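Local structure of adhesion G-protein coupled receptor G6 (Danio rerio, 6V55) at residues 19-24 with 47-52; 93-98 with 104-109. The protein is an adhesion G-protein coupled receptor linked to myelination, whose calcium-binding extracellular region probably takes part in cell adhesion and in the control of signalling. One frame throughout, in Å; residues are numbered along the deposited sequence.

Contact 1 of 2, residues 19-24 with 47-52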
ATOM      1  N   PRO A  19       0.382  -9.424  -0.326  1.00 22.46           N
ATOM      2  CA  PRO A  19      -0.115 -10.811  -0.203  1.00 23.50           C
ATOM      3  C   PRO A  19       0.318 -11.688  -1.367  1.00 24.98           C
ATOM      4  O   PRO A  19       0.398 -11.215  -2.502  1.00 29.68           O
ATOM      5  CB  PRO A  19      -1.641 -10.643  -0.156  1.00 18.77           C
ATOM      6  CG  PRO A  19      -1.909  -9.190  -0.515  1.00 17.68           C
ATOM      7  CD  PRO A  19      -0.702  -8.454  -0.075  1.00 17.89           C
ATOM      8  N   CYS A  20       0.801 -12.887  -1.006  1.00 21.81           N
ATOM      9  CA  CYS A  20       1.312 -13.948  -1.881  1.00 22.77           C
ATOM     10  C   CYS A  20       2.659 -13.625  -2.539  1.00 31.47           C
ATOM     11  O   CYS A  20       3.069 -14.370  -3.437  1.00 33.43           O
ATOM     12  CB  CYS A  20       0.299 -14.369  -2.963  1.00 23.12           C
ATOM     13  SG  CYS A  20      -1.414 -14.514  -2.404  1.00 23.86           S
ATOM     14  N   TYR A  21       3.366 -12.560  -2.103  1.00 33.85           N
ATOM     15  CA  TYR A  21       4.731 -12.282  -2.580  1.00 27.68           C
ATOM     16  C   TYR A  21       5.659 -13.429  -2.178  1.00 25.56           C
ATOM     17  O   TYR A  21       5.577 -13.913  -1.048  1.00 28.83           O
ATOM     18  CB  TYR A  21       5.254 -10.946  -1.991  1.00 25.68           C
ATOM     19  CG  TYR A  21       6.700 -10.545  -2.326  1.00 26.43           C
ATOM     20  CD1 TYR A  21       6.992  -9.786  -3.465  1.00 24.75           C
ATOM     21  CD2 TYR A  21       7.779 -10.937  -1.512  1.00 28.61           C
ATOM     22  CE1 TYR A  21       8.314  -9.443  -3.785  1.00 21.64           C
ATOM     23  CE2 TYR A  21       9.080 -10.624  -1.837  1.00 26.42           C
ATOM     24  CZ  TYR A  21       9.341  -9.870  -2.963  1.00 24.30           C
ATOM     25  OH  TYR A  21      10.652  -9.547  -3.234  1.00 25.35           O
ATOM     26  N   PRO A  22       6.576 -13.868  -3.071  1.00 23.24           N
ATOM     27  CA  PRO A  22       6.967 -13.347  -4.400  1.00 23.32           C
ATOM     28  C   PRO A  22       6.125 -13.761  -5.622  1.00 22.76           C
ATOM     29  O   PRO A  22       6.488 -13.357  -6.730  1.00 21.96           O
ATOM     30  CB  PRO A  22       8.409 -13.854  -4.556  1.00 20.28           C
ATOM     31  CG  PRO A  22       8.458 -15.099  -3.763  1.00 20.42           C
ATOM     32  CD  PRO A  22       7.479 -14.938  -2.615  1.00 18.56           C
ATOM     33  N   ASN A  23       5.016 -14.486  -5.447  1.00 19.89           N
ATOM     34  CA  ASN A  23       4.078 -14.688  -6.547  1.00 22.79           C
ATOM     35  C   ASN A  23       3.194 -13.448  -6.652  1.00 22.73           C
ATOM     36  O   ASN A  23       3.350 -12.484  -5.898  1.00 30.82           O
ATOM     37  CB  ASN A  23       3.241 -15.952  -6.343  1.00 26.97           C
ATOM     38  CG  ASN A  23       4.074 -17.155  -5.914  1.00 28.23           C
ATOM     39  OD1 ASN A  23       3.891 -17.685  -4.809  1.00 32.29           O
ATOM     40  ND2 ASN A  23       4.973 -17.608  -6.793  1.00 21.16           N
ATOM     41  N   ASP A  24       2.237 -13.459  -7.574  1.00 15.84           N
ATOM     42  CA  ASP A  24       1.440 -12.266  -7.797  1.00 17.08           C
ATOM     43  C   ASP A  24       0.415 -12.072  -6.687  1.00 25.55           C
ATOM     44  O   ASP A  24      -0.102 -13.036  -6.105  1.00 31.03           O
ATOM     45  CB  ASP A  24       0.699 -12.317  -9.134  1.00 16.42           C
ATOM     46  CG  ASP A  24       1.623 -12.385 -10.346  1.00 21.48           C
ATOM     47  OD1 ASP A  24       1.058 -12.670 -11.423  1.00 26.32           O
ATOM     48  OD2 ASP A  24       2.866 -12.154 -10.249  1.00 19.12           O
ATOM     49  N   PHE A  47      11.748  -0.030   0.322  1.00 20.39           N
ATOM     50  CA  PHE A  47      11.223  -1.031  -0.592  1.00 17.68           C
ATOM     51  C   PHE A  47      12.377  -1.923  -1.024  1.00 20.13           C
ATOM     52  O   PHE A  47      13.296  -1.465  -1.696  1.00 26.26           O
ATOM     53  CB  PHE A  47      10.581  -0.366  -1.800  1.00 18.32           C
ATOM     54  CG  PHE A  47       9.312   0.401  -1.494  1.00 21.11           C
ATOM     55  CD1 PHE A  47       8.075  -0.181  -1.731  1.00 22.51           C
ATOM     56  CD2 PHE A  47       9.357   1.700  -0.998  1.00 21.31           C
ATOM     57  CE1 PHE A  47       6.906   0.504  -1.472  1.00 22.26           C
ATOM     58  CE2 PHE A  47       8.201   2.394  -0.713  1.00 20.95           C
ATOM     59  CZ  PHE A  47       6.971   1.795  -0.957  1.00 24.52           C
ATOM     60  N   LEU A  48      12.358  -3.188  -0.629  1.00 18.15           N
ATOM     61  CA  LEU A  48      13.389  -4.098  -1.093  1.00 17.04           C
ATOM     62  C   LEU A  48      13.134  -4.572  -2.515  1.00 26.79           C
ATOM     63  O   LEU A  48      14.070  -5.023  -3.192  1.00 34.69           O
ATOM     64  CB  LEU A  48      13.477  -5.293  -0.143  1.00 18.64           C
ATOM     65  CG  LEU A  48      13.582  -4.896   1.337  1.00 21.36           C
ATOM     66  CD1 LEU A  48      13.459  -6.105   2.291  1.00 22.48           C
ATOM     67  CD2 LEU A  48      14.876  -4.167   1.566  1.00 23.87           C
ATOM     68  N   ASP A  49      11.890  -4.477  -2.974  1.00 26.29           N
ATOM     69  CA  ASP A  49      11.409  -4.966  -4.259  1.00 20.73           C
ATOM     70  C   ASP A  49      10.027  -4.371  -4.463  1.00 19.08           C
ATOM     71  O   ASP A  49       9.294  -4.197  -3.490  1.00 20.65           O
ATOM     72  CB  ASP A  49      11.327  -6.492  -4.282  1.00 16.77           C
ATOM     73  CG  ASP A  49      11.155  -7.037  -5.675  1.00 19.60           C
ATOM     74  OD1 ASP A  49      11.346  -6.242  -6.627  1.00 21.49           O
ATOM     75  OD2 ASP A  49      10.807  -8.237  -5.821  1.00 19.36           O
ATOM     76  N   PHE A  50       9.684  -4.045  -5.714  1.00 14.55           N
ATOM     77  CA  PHE A  50       8.416  -3.357  -6.009  1.00 15.82           C
ATOM     78  C   PHE A  50       8.104  -3.505  -7.490  1.00 21.57           C
ATOM     79  O   PHE A  50       8.816  -2.915  -8.320  1.00 21.78           O
ATOM     80  CB  PHE A  50       8.481  -1.852  -5.641  1.00 14.34           C
ATOM     81  CG  PHE A  50       7.191  -1.078  -5.880  1.00 14.28           C
ATOM     82  CD1 PHE A  50       6.949  -0.404  -7.094  1.00 14.32           C
ATOM     83  CD2 PHE A  50       6.257  -0.951  -4.862  1.00 14.22           C
ATOM     84  CE1 PHE A  50       5.776   0.300  -7.305  1.00 14.30           C
ATOM     85  CE2 PHE A  50       5.097  -0.229  -5.056  1.00 14.20           C
ATOM     86  CZ  PHE A  50       4.859   0.398  -6.281  1.00 14.24           C
ATOM     87  N   GLU A  51       7.002  -4.185  -7.819  1.00 13.76           N
ATOM     88  CA  GLU A  51       6.469  -4.159  -9.176  1.00 18.40           C
ATOM     89  C   GLU A  51       4.949  -4.175  -9.111  1.00 23.05           C
ATOM     90  O   GLU A  51       4.360  -5.164  -8.663  1.00 27.03           O
ATOM     91  CB  GLU A  51       6.981  -5.338 -10.004  1.00 22.53           C
ATOM     92  CG  GLU A  51       6.425  -5.372 -11.434  1.00 32.70           C
ATOM     93  CD  GLU A  51       6.672  -6.704 -12.173  1.00 43.88           C
ATOM     94  OE1 GLU A  51       6.726  -7.789 -11.525  1.00 45.15           O
ATOM     95  OE2 GLU A  51       6.806  -6.649 -13.422  1.00 47.63           O
ATOM     96  N   LEU A  52       4.316  -3.093  -9.559  1.00 18.25           N
ATOM     97  CA  LEU A  52       2.865  -3.013  -9.643  1.00 14.43           C
ATOM     98  C   LEU A  52       2.449  -2.821 -11.094  1.00 16.86           C
ATOM     99  O   LEU A  52       3.269  -2.516 -11.964  1.00 24.76           O
ATOM    100  CB  LEU A  52       2.325  -1.863  -8.792  1.00 14.38           C
ATOM    101  CG  LEU A  52       1.663  -2.255  -7.475  1.00 13.72           C
ATOM    102  CD1 LEU A  52       2.687  -2.880  -6.559  1.00 14.36           C
ATOM    103  CD2 LEU A  52       1.089  -1.029  -6.831  1.00 13.93           C
TER
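Tyr21 and Asp49 alone carry this small surface contact, in which a phenol hydroxyl meets a carboxylate. Tyr21 OH donates a hydrogen bond to Asp49 OD2 at 2.9 Å, and OD2 receives it on its anti lone pair, directed away from the other oxygen. The oxygen lies at the edge of the ring, close to its plane, with Tyr21 CE1 3.4 Å from Asp49 OD2, while the carboxylate itself is turned 72° from the ring. This is the tight part: Asp49 CB also presses to 3.3 Å from Tyr21 OH. With CG anti to the backbone N (chi1 177°), the Tyr21 ring is carried out of its loop to the strand. Pro22, joined through a cis peptide, lays its CB over the ring centre, 4.1 Å above the plane of Tyr21. OD2 has a second partner in Lys104, by a salt bridge, and OD1 takes a weak bond from the backbone N of Phe50. A phenylalanine in place of Tyr21 would probably cost Asp49 OD2 its phenol donor, leaving the Lys104 salt bridge but no polar tie from the ring to the strand. Beyond the phenol-carboxylate bond the contact is loose: Asp24, exposed to solvent, keeps its OD2 6.0 Å from Glu51 OE1, a pair of like charges that do not touch. Leu48 and Asp49 form a classic beta bulge facing His107 of strand 105-114. The loop between strands 13-17 and 30-36 thus meets strand 41-51, which runs between strands 105-114 and 83-85, while Phe50 points away from the loop onto Phe106 and Val63.

Contact 2 of 2, residues 93-98 with 104-109; sequences VFFNSD and KGFHIS. With CA (calcium ion), chain C; NAG (2-acetamido-2-deoxy-beta-D-glucopyranose), chain E.
Phe106 drives the edge of its ring into the face of Phe95 in a T-shaped stack, the planes at 88° and the centroids of the Phe95 and Phe106 rings 5.1 Å apart. The leading atom is Phe106 CE2, 3.5 Å from Phe95 CG and displaced from the ring centre toward the rim; Phe106 CZ lies beside it, 3.6 Å from Phe95 CB. Phe106 CG sits between the backbone N and the carbonyl carbon (chi1 49°), a crowded position that turns the ring toward strand 90-96. Farther along, Val93 and Ile108 meet tip to tip, Val93 CG1 to Ile108 CD1 at 3.9 Å. All four side chains are buried and apolar, and no hydrogen bond crosses between the segments; the backbones stand well apart, Phe95 CA 9.4 Å from Gly105 CA at the nearest register pair. In the next shell, Tyr25 makes another edge-to-face pair with Phe95, Val63 touches Val93, Phe95 and Phe106, and Trp33 packs on Val93 and Phe95. Ser18 OG bonds to the backbone N of Phe106. Phe94 turns away from the core, its CE1 3.6 Å from C8 of an N-linked NAG. Beyond the strand, Asp98 OD2 binds the calcium ion at 2.5 Å, and a water on that ion donates to Asp98 O. Glu53, Asp61, Ser100 O and Val101 O also bind the metal, while Asp98 OD1 forms a salt bridge with Lys477, far along the sequence. Two sheets facing each other through such a hydrophobic interior, with calcium at one end, are characteristic of the beta-sandwich of calcium-binding CUB domains.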
ATOM      1  N   VAL A  93       1.280   2.492   5.222  1.00 23.68           N
ATOM      2  CA  VAL A  93       1.471   2.013   3.851  1.00 19.86           C
ATOM      3  C   VAL A  93       0.189   1.327   3.396  1.00 19.83           C
ATOM      4  O   VAL A  93      -0.206   0.305   3.967  1.00 20.26           O
ATOM      5  CB  VAL A  93       2.649   1.034   3.743  1.00 17.22           C
ATOM      6  CG1 VAL A  93       2.739   0.465   2.331  1.00 18.54           C
ATOM      7  CG2 VAL A  93       3.941   1.708   4.111  1.00 16.80           C
ATOM      8  N   PHE A  94      -0.438   1.855   2.351  1.00 18.74           N
ATOM      9  CA  PHE A  94      -1.646   1.262   1.796  1.00 18.72           C
ATOM     10  C   PHE A  94      -1.340   0.577   0.482  1.00 20.34           C
ATOM     11  O   PHE A  94      -0.361   0.905  -0.187  1.00 29.75           O
ATOM     12  CB  PHE A  94      -2.721   2.310   1.561  1.00 23.52           C
ATOM     13  CG  PHE A  94      -3.145   3.005   2.802  1.00 27.48           C
ATOM     14  CD1 PHE A  94      -4.093   2.429   3.630  1.00 27.70           C
ATOM     15  CD2 PHE A  94      -2.575   4.221   3.155  1.00 26.54           C
ATOM     16  CE1 PHE A  94      -4.474   3.062   4.780  1.00 29.35           C
ATOM     17  CE2 PHE A  94      -2.956   4.858   4.303  1.00 26.61           C
ATOM     18  CZ  PHE A  94      -3.910   4.278   5.120  1.00 29.27           C
ATOM     19  N   PHE A  95      -2.191  -0.377   0.113  1.00 13.80           N
ATOM     20  CA  PHE A  95      -2.075  -1.039  -1.179  1.00 13.69           C
ATOM     21  C   PHE A  95      -3.470  -1.436  -1.629  1.00 20.42           C
ATOM     22  O   PHE A  95      -4.227  -2.033  -0.856  1.00 19.05           O
ATOM     23  CB  PHE A  95      -1.156  -2.258  -1.097  1.00 13.99           C
ATOM     24  CG  PHE A  95      -1.200  -3.160  -2.319  1.00 19.39           C
ATOM     25  CD1 PHE A  95      -0.930  -2.668  -3.600  1.00 22.97           C
ATOM     26  CD2 PHE A  95      -1.486  -4.515  -2.179  1.00 17.28           C
ATOM     27  CE1 PHE A  95      -0.951  -3.521  -4.722  1.00 21.69           C
ATOM     28  CE2 PHE A  95      -1.497  -5.371  -3.293  1.00 16.87           C
ATOM     29  CZ  PHE A  95      -1.232  -4.871  -4.568  1.00 15.96           C
ATOM     30  N   ASN A  96      -3.809  -1.083  -2.872  1.00 24.52           N
ATOM     31  CA  ASN A  96      -5.091  -1.420  -3.487  1.00 22.40           C
ATOM     32  C   ASN A  96      -4.854  -1.941  -4.899  1.00 22.72           C
ATOM     33  O   ASN A  96      -4.107  -1.327  -5.672  1.00 20.30           O
ATOM     34  CB  ASN A  96      -6.007  -0.207  -3.516  1.00 22.49           C
ATOM     35  CG  ASN A  96      -6.387   0.244  -2.140  1.00 28.72           C
ATOM     36  OD1 ASN A  96      -7.147  -0.436  -1.437  1.00 33.25           O
ATOM     37  ND2 ASN A  96      -5.862   1.388  -1.729  1.00 31.34           N
ATOM     38  N   SER A  97      -5.447  -3.087  -5.224  1.00 22.46           N
ATOM     39  CA  SER A  97      -5.367  -3.630  -6.570  1.00 19.97           C
ATOM     40  C   SER A  97      -6.782  -3.643  -7.117  1.00 18.12           C
ATOM     41  O   SER A  97      -7.744  -3.687  -6.349  1.00 25.24           O
ATOM     42  CB  SER A  97      -4.801  -5.052  -6.596  1.00 17.88           C
ATOM     43  OG  SER A  97      -5.510  -5.859  -5.662  1.00 18.57           O
ATOM     44  N   ASP A  98      -6.924  -3.616  -8.440  1.00 13.06           N
ATOM     45  CA  ASP A  98      -8.278  -3.648  -8.957  1.00 15.58           C
ATOM     46  C   ASP A  98      -8.606  -5.092  -9.336  1.00 20.87           C
ATOM     47  O   ASP A  98      -7.993  -6.013  -8.795  1.00 18.61           O
ATOM     48  CB  ASP A  98      -8.483  -2.628 -10.092  1.00 13.18           C
ATOM     49  CG  ASP A  98      -7.518  -2.791 -11.280  1.00 18.61           C
ATOM     50  OD1 ASP A  98      -7.480  -1.862 -12.116  1.00 21.85           O
ATOM     51  OD2 ASP A  98      -6.831  -3.808 -11.460  1.00 17.09           O
ATOM     52  N   LYS A 104       3.934  -8.616  -9.366  1.00 12.84           N
ATOM     53  CA  LYS A 104       4.597  -9.361  -8.303  1.00 12.82           C
ATOM     54  C   LYS A 104       4.270  -8.797  -6.927  1.00 17.97           C
ATOM     55  O   LYS A 104       4.053  -9.553  -5.972  1.00 23.02           O
ATOM     56  CB  LYS A 104       6.094  -9.322  -8.557  1.00 15.47           C
ATOM     57  CG  LYS A 104       6.926 -10.221  -7.688  1.00 18.91           C
ATOM     58  CD  LYS A 104       8.293  -9.615  -7.431  1.00 23.69           C
ATOM     59  CE  LYS A 104       8.998  -9.155  -8.707  1.00 28.79           C
ATOM     60  NZ  LYS A 104      10.321  -8.486  -8.460  1.00 28.78           N
ATOM     61  N   GLY A 105       4.186  -7.477  -6.817  1.00 16.87           N
ATOM     62  CA  GLY A 105       3.935  -6.866  -5.537  1.00 14.39           C
ATOM     63  C   GLY A 105       5.184  -6.244  -4.960  1.00 20.75           C
ATOM     64  O   GLY A 105       5.956  -5.603  -5.689  1.00 19.41           O
ATOM     65  N   PHE A 106       5.407  -6.441  -3.661  1.00 21.49           N
ATOM     66  CA  PHE A 106       6.457  -5.689  -3.005  1.00 19.54           C
ATOM     67  C   PHE A 106       6.881  -6.342  -1.702  1.00 25.28           C
ATOM     68  O   PHE A 106       6.138  -7.117  -1.096  1.00 28.13           O
ATOM     69  CB  PHE A 106       6.043  -4.240  -2.741  1.00 17.45           C
ATOM     70  CG  PHE A 106       4.700  -4.073  -2.090  1.00 13.72           C
ATOM     71  CD1 PHE A 106       4.588  -4.004  -0.699  1.00 13.79           C
ATOM     72  CD2 PHE A 106       3.552  -3.895  -2.862  1.00 13.59           C
ATOM     73  CE1 PHE A 106       3.337  -3.798  -0.089  1.00 13.71           C
ATOM     74  CE2 PHE A 106       2.303  -3.694  -2.265  1.00 13.52           C
ATOM     75  CZ  PHE A 106       2.199  -3.645  -0.884  1.00 13.57           C
ATOM     76  N   HIS A 107       8.085  -5.969  -1.273  1.00 25.30           N
ATOM     77  CA  HIS A 107       8.681  -6.397  -0.016  1.00 24.12           C
ATOM     78  C   HIS A 107       9.281  -5.159   0.630  1.00 26.77           C
ATOM     79  O   HIS A 107      10.224  -4.575   0.086  1.00 30.69           O
ATOM     80  CB  HIS A 107       9.755  -7.460  -0.254  1.00 22.20           C
ATOM     81  CG  HIS A 107      10.314  -8.064   0.996  1.00 23.93           C
ATOM     82  ND1 HIS A 107      11.424  -8.878   0.990  1.00 24.71           N
ATOM     83  CD2 HIS A 107       9.920  -7.979   2.290  1.00 25.65           C
ATOM     84  CE1 HIS A 107      11.701  -9.256   2.224  1.00 25.95           C
ATOM     85  NE2 HIS A 107      10.795  -8.737   3.033  1.00 25.40           N
ATOM     86  N   ILE A 108       8.742  -4.770   1.783  1.00 22.91           N
ATOM     87  CA  ILE A 108       9.102  -3.538   2.469  1.00 20.65           C
ATOM     88  C   ILE A 108       9.719  -3.888   3.820  1.00 25.16           C
ATOM     89  O   ILE A 108       9.181  -4.718   4.560  1.00 27.52           O
ATOM     90  CB  ILE A 108       7.865  -2.641   2.644  1.00 23.14           C
ATOM     91  CG1 ILE A 108       7.299  -2.230   1.283  1.00 26.74           C
ATOM     92  CG2 ILE A 108       8.156  -1.418   3.502  1.00 20.55           C
ATOM     93  CD1 ILE A 108       6.014  -1.421   1.416  1.00 29.12           C
ATOM     94  N   SER A 109      10.857  -3.278   4.131  1.00 29.50           N
ATOM     95  CA  SER A 109      11.469  -3.372   5.448  1.00 31.27           C
ATOM     96  C   SER A 109      11.214  -2.081   6.210  1.00 30.27           C
ATOM     97  O   SER A 109      11.419  -0.992   5.667  1.00 29.25           O
ATOM     98  CB  SER A 109      12.971  -3.600   5.327  1.00 35.34           C
ATOM     99  OG  SER A 109      13.603  -2.418   4.859  1.00 39.65           O
TER
HETATM  100 CA    CA C 901      -4.666  -5.005 -11.118  1.00 19.63          CA
HETATM  101  C1  NAG E 903      -5.285   2.353   9.083  1.00 30.10           C
HETATM  102  C2  NAG E 903      -6.508   3.294   9.176  1.00 36.75           C
HETATM  103  C3  NAG E 903      -6.369   4.240  10.379  1.00 38.82           C
HETATM  104  C4  NAG E 903      -6.174   3.455  11.669  1.00 40.00           C
HETATM  105  C5  NAG E 903      -4.952   2.541  11.544  1.00 37.71           C
HETATM  106  C6  NAG E 903      -4.802   1.622  12.728  1.00 39.47           C
HETATM  107  C7  NAG E 903      -7.376   3.591   6.893  1.00 43.81           C
HETATM  108  C8  NAG E 903      -7.567   4.561   5.763  1.00 42.68           C
HETATM  109  N2  NAG E 903      -6.724   4.062   7.960  1.00 42.75           N
HETATM  110  O3  NAG E 903      -7.518   5.079  10.490  1.00 38.94           O
HETATM  111  O4  NAG E 903      -6.011   4.358  12.763  1.00 42.00           O
HETATM  112  O5  NAG E 903      -5.071   1.688  10.388  1.00 31.91           O
HETATM  113  O6  NAG E 903      -5.549   0.426  12.544  1.00 38.34           O
HETATM  114  O7  NAG E 903      -7.787   2.432   6.839  1.00 44.86           O
HETATM  115  O   HOH W   1      -5.566  -6.679  -9.405  1.00 59.18           O

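In the fold
Contacts 1 and 2 are neighbours in the CUB domain, their centres about 7 Å apart, and strands 41-51 and 105-114 lie side by side in one sheet. Lys104 joins them at the surface: its NZ is 2.7 Å from Asp49 OD2 in a salt bridge, and its CG packs 3.3 Å from Pro22 O. A probable hydrogen bond from Leu48 N to His107 O, 2.6 Å long, ties the strands. Contact 1 therefore fastens a loop to the sheet whose inner face contact 2 packs against strand 90-96. Contact 2 reaches the calcium site only at Asp98; its Phe95 CZ stays 7.4 Å from the calcium ion, and Tyr21 OH of contact 1 is 17.8 Å from it.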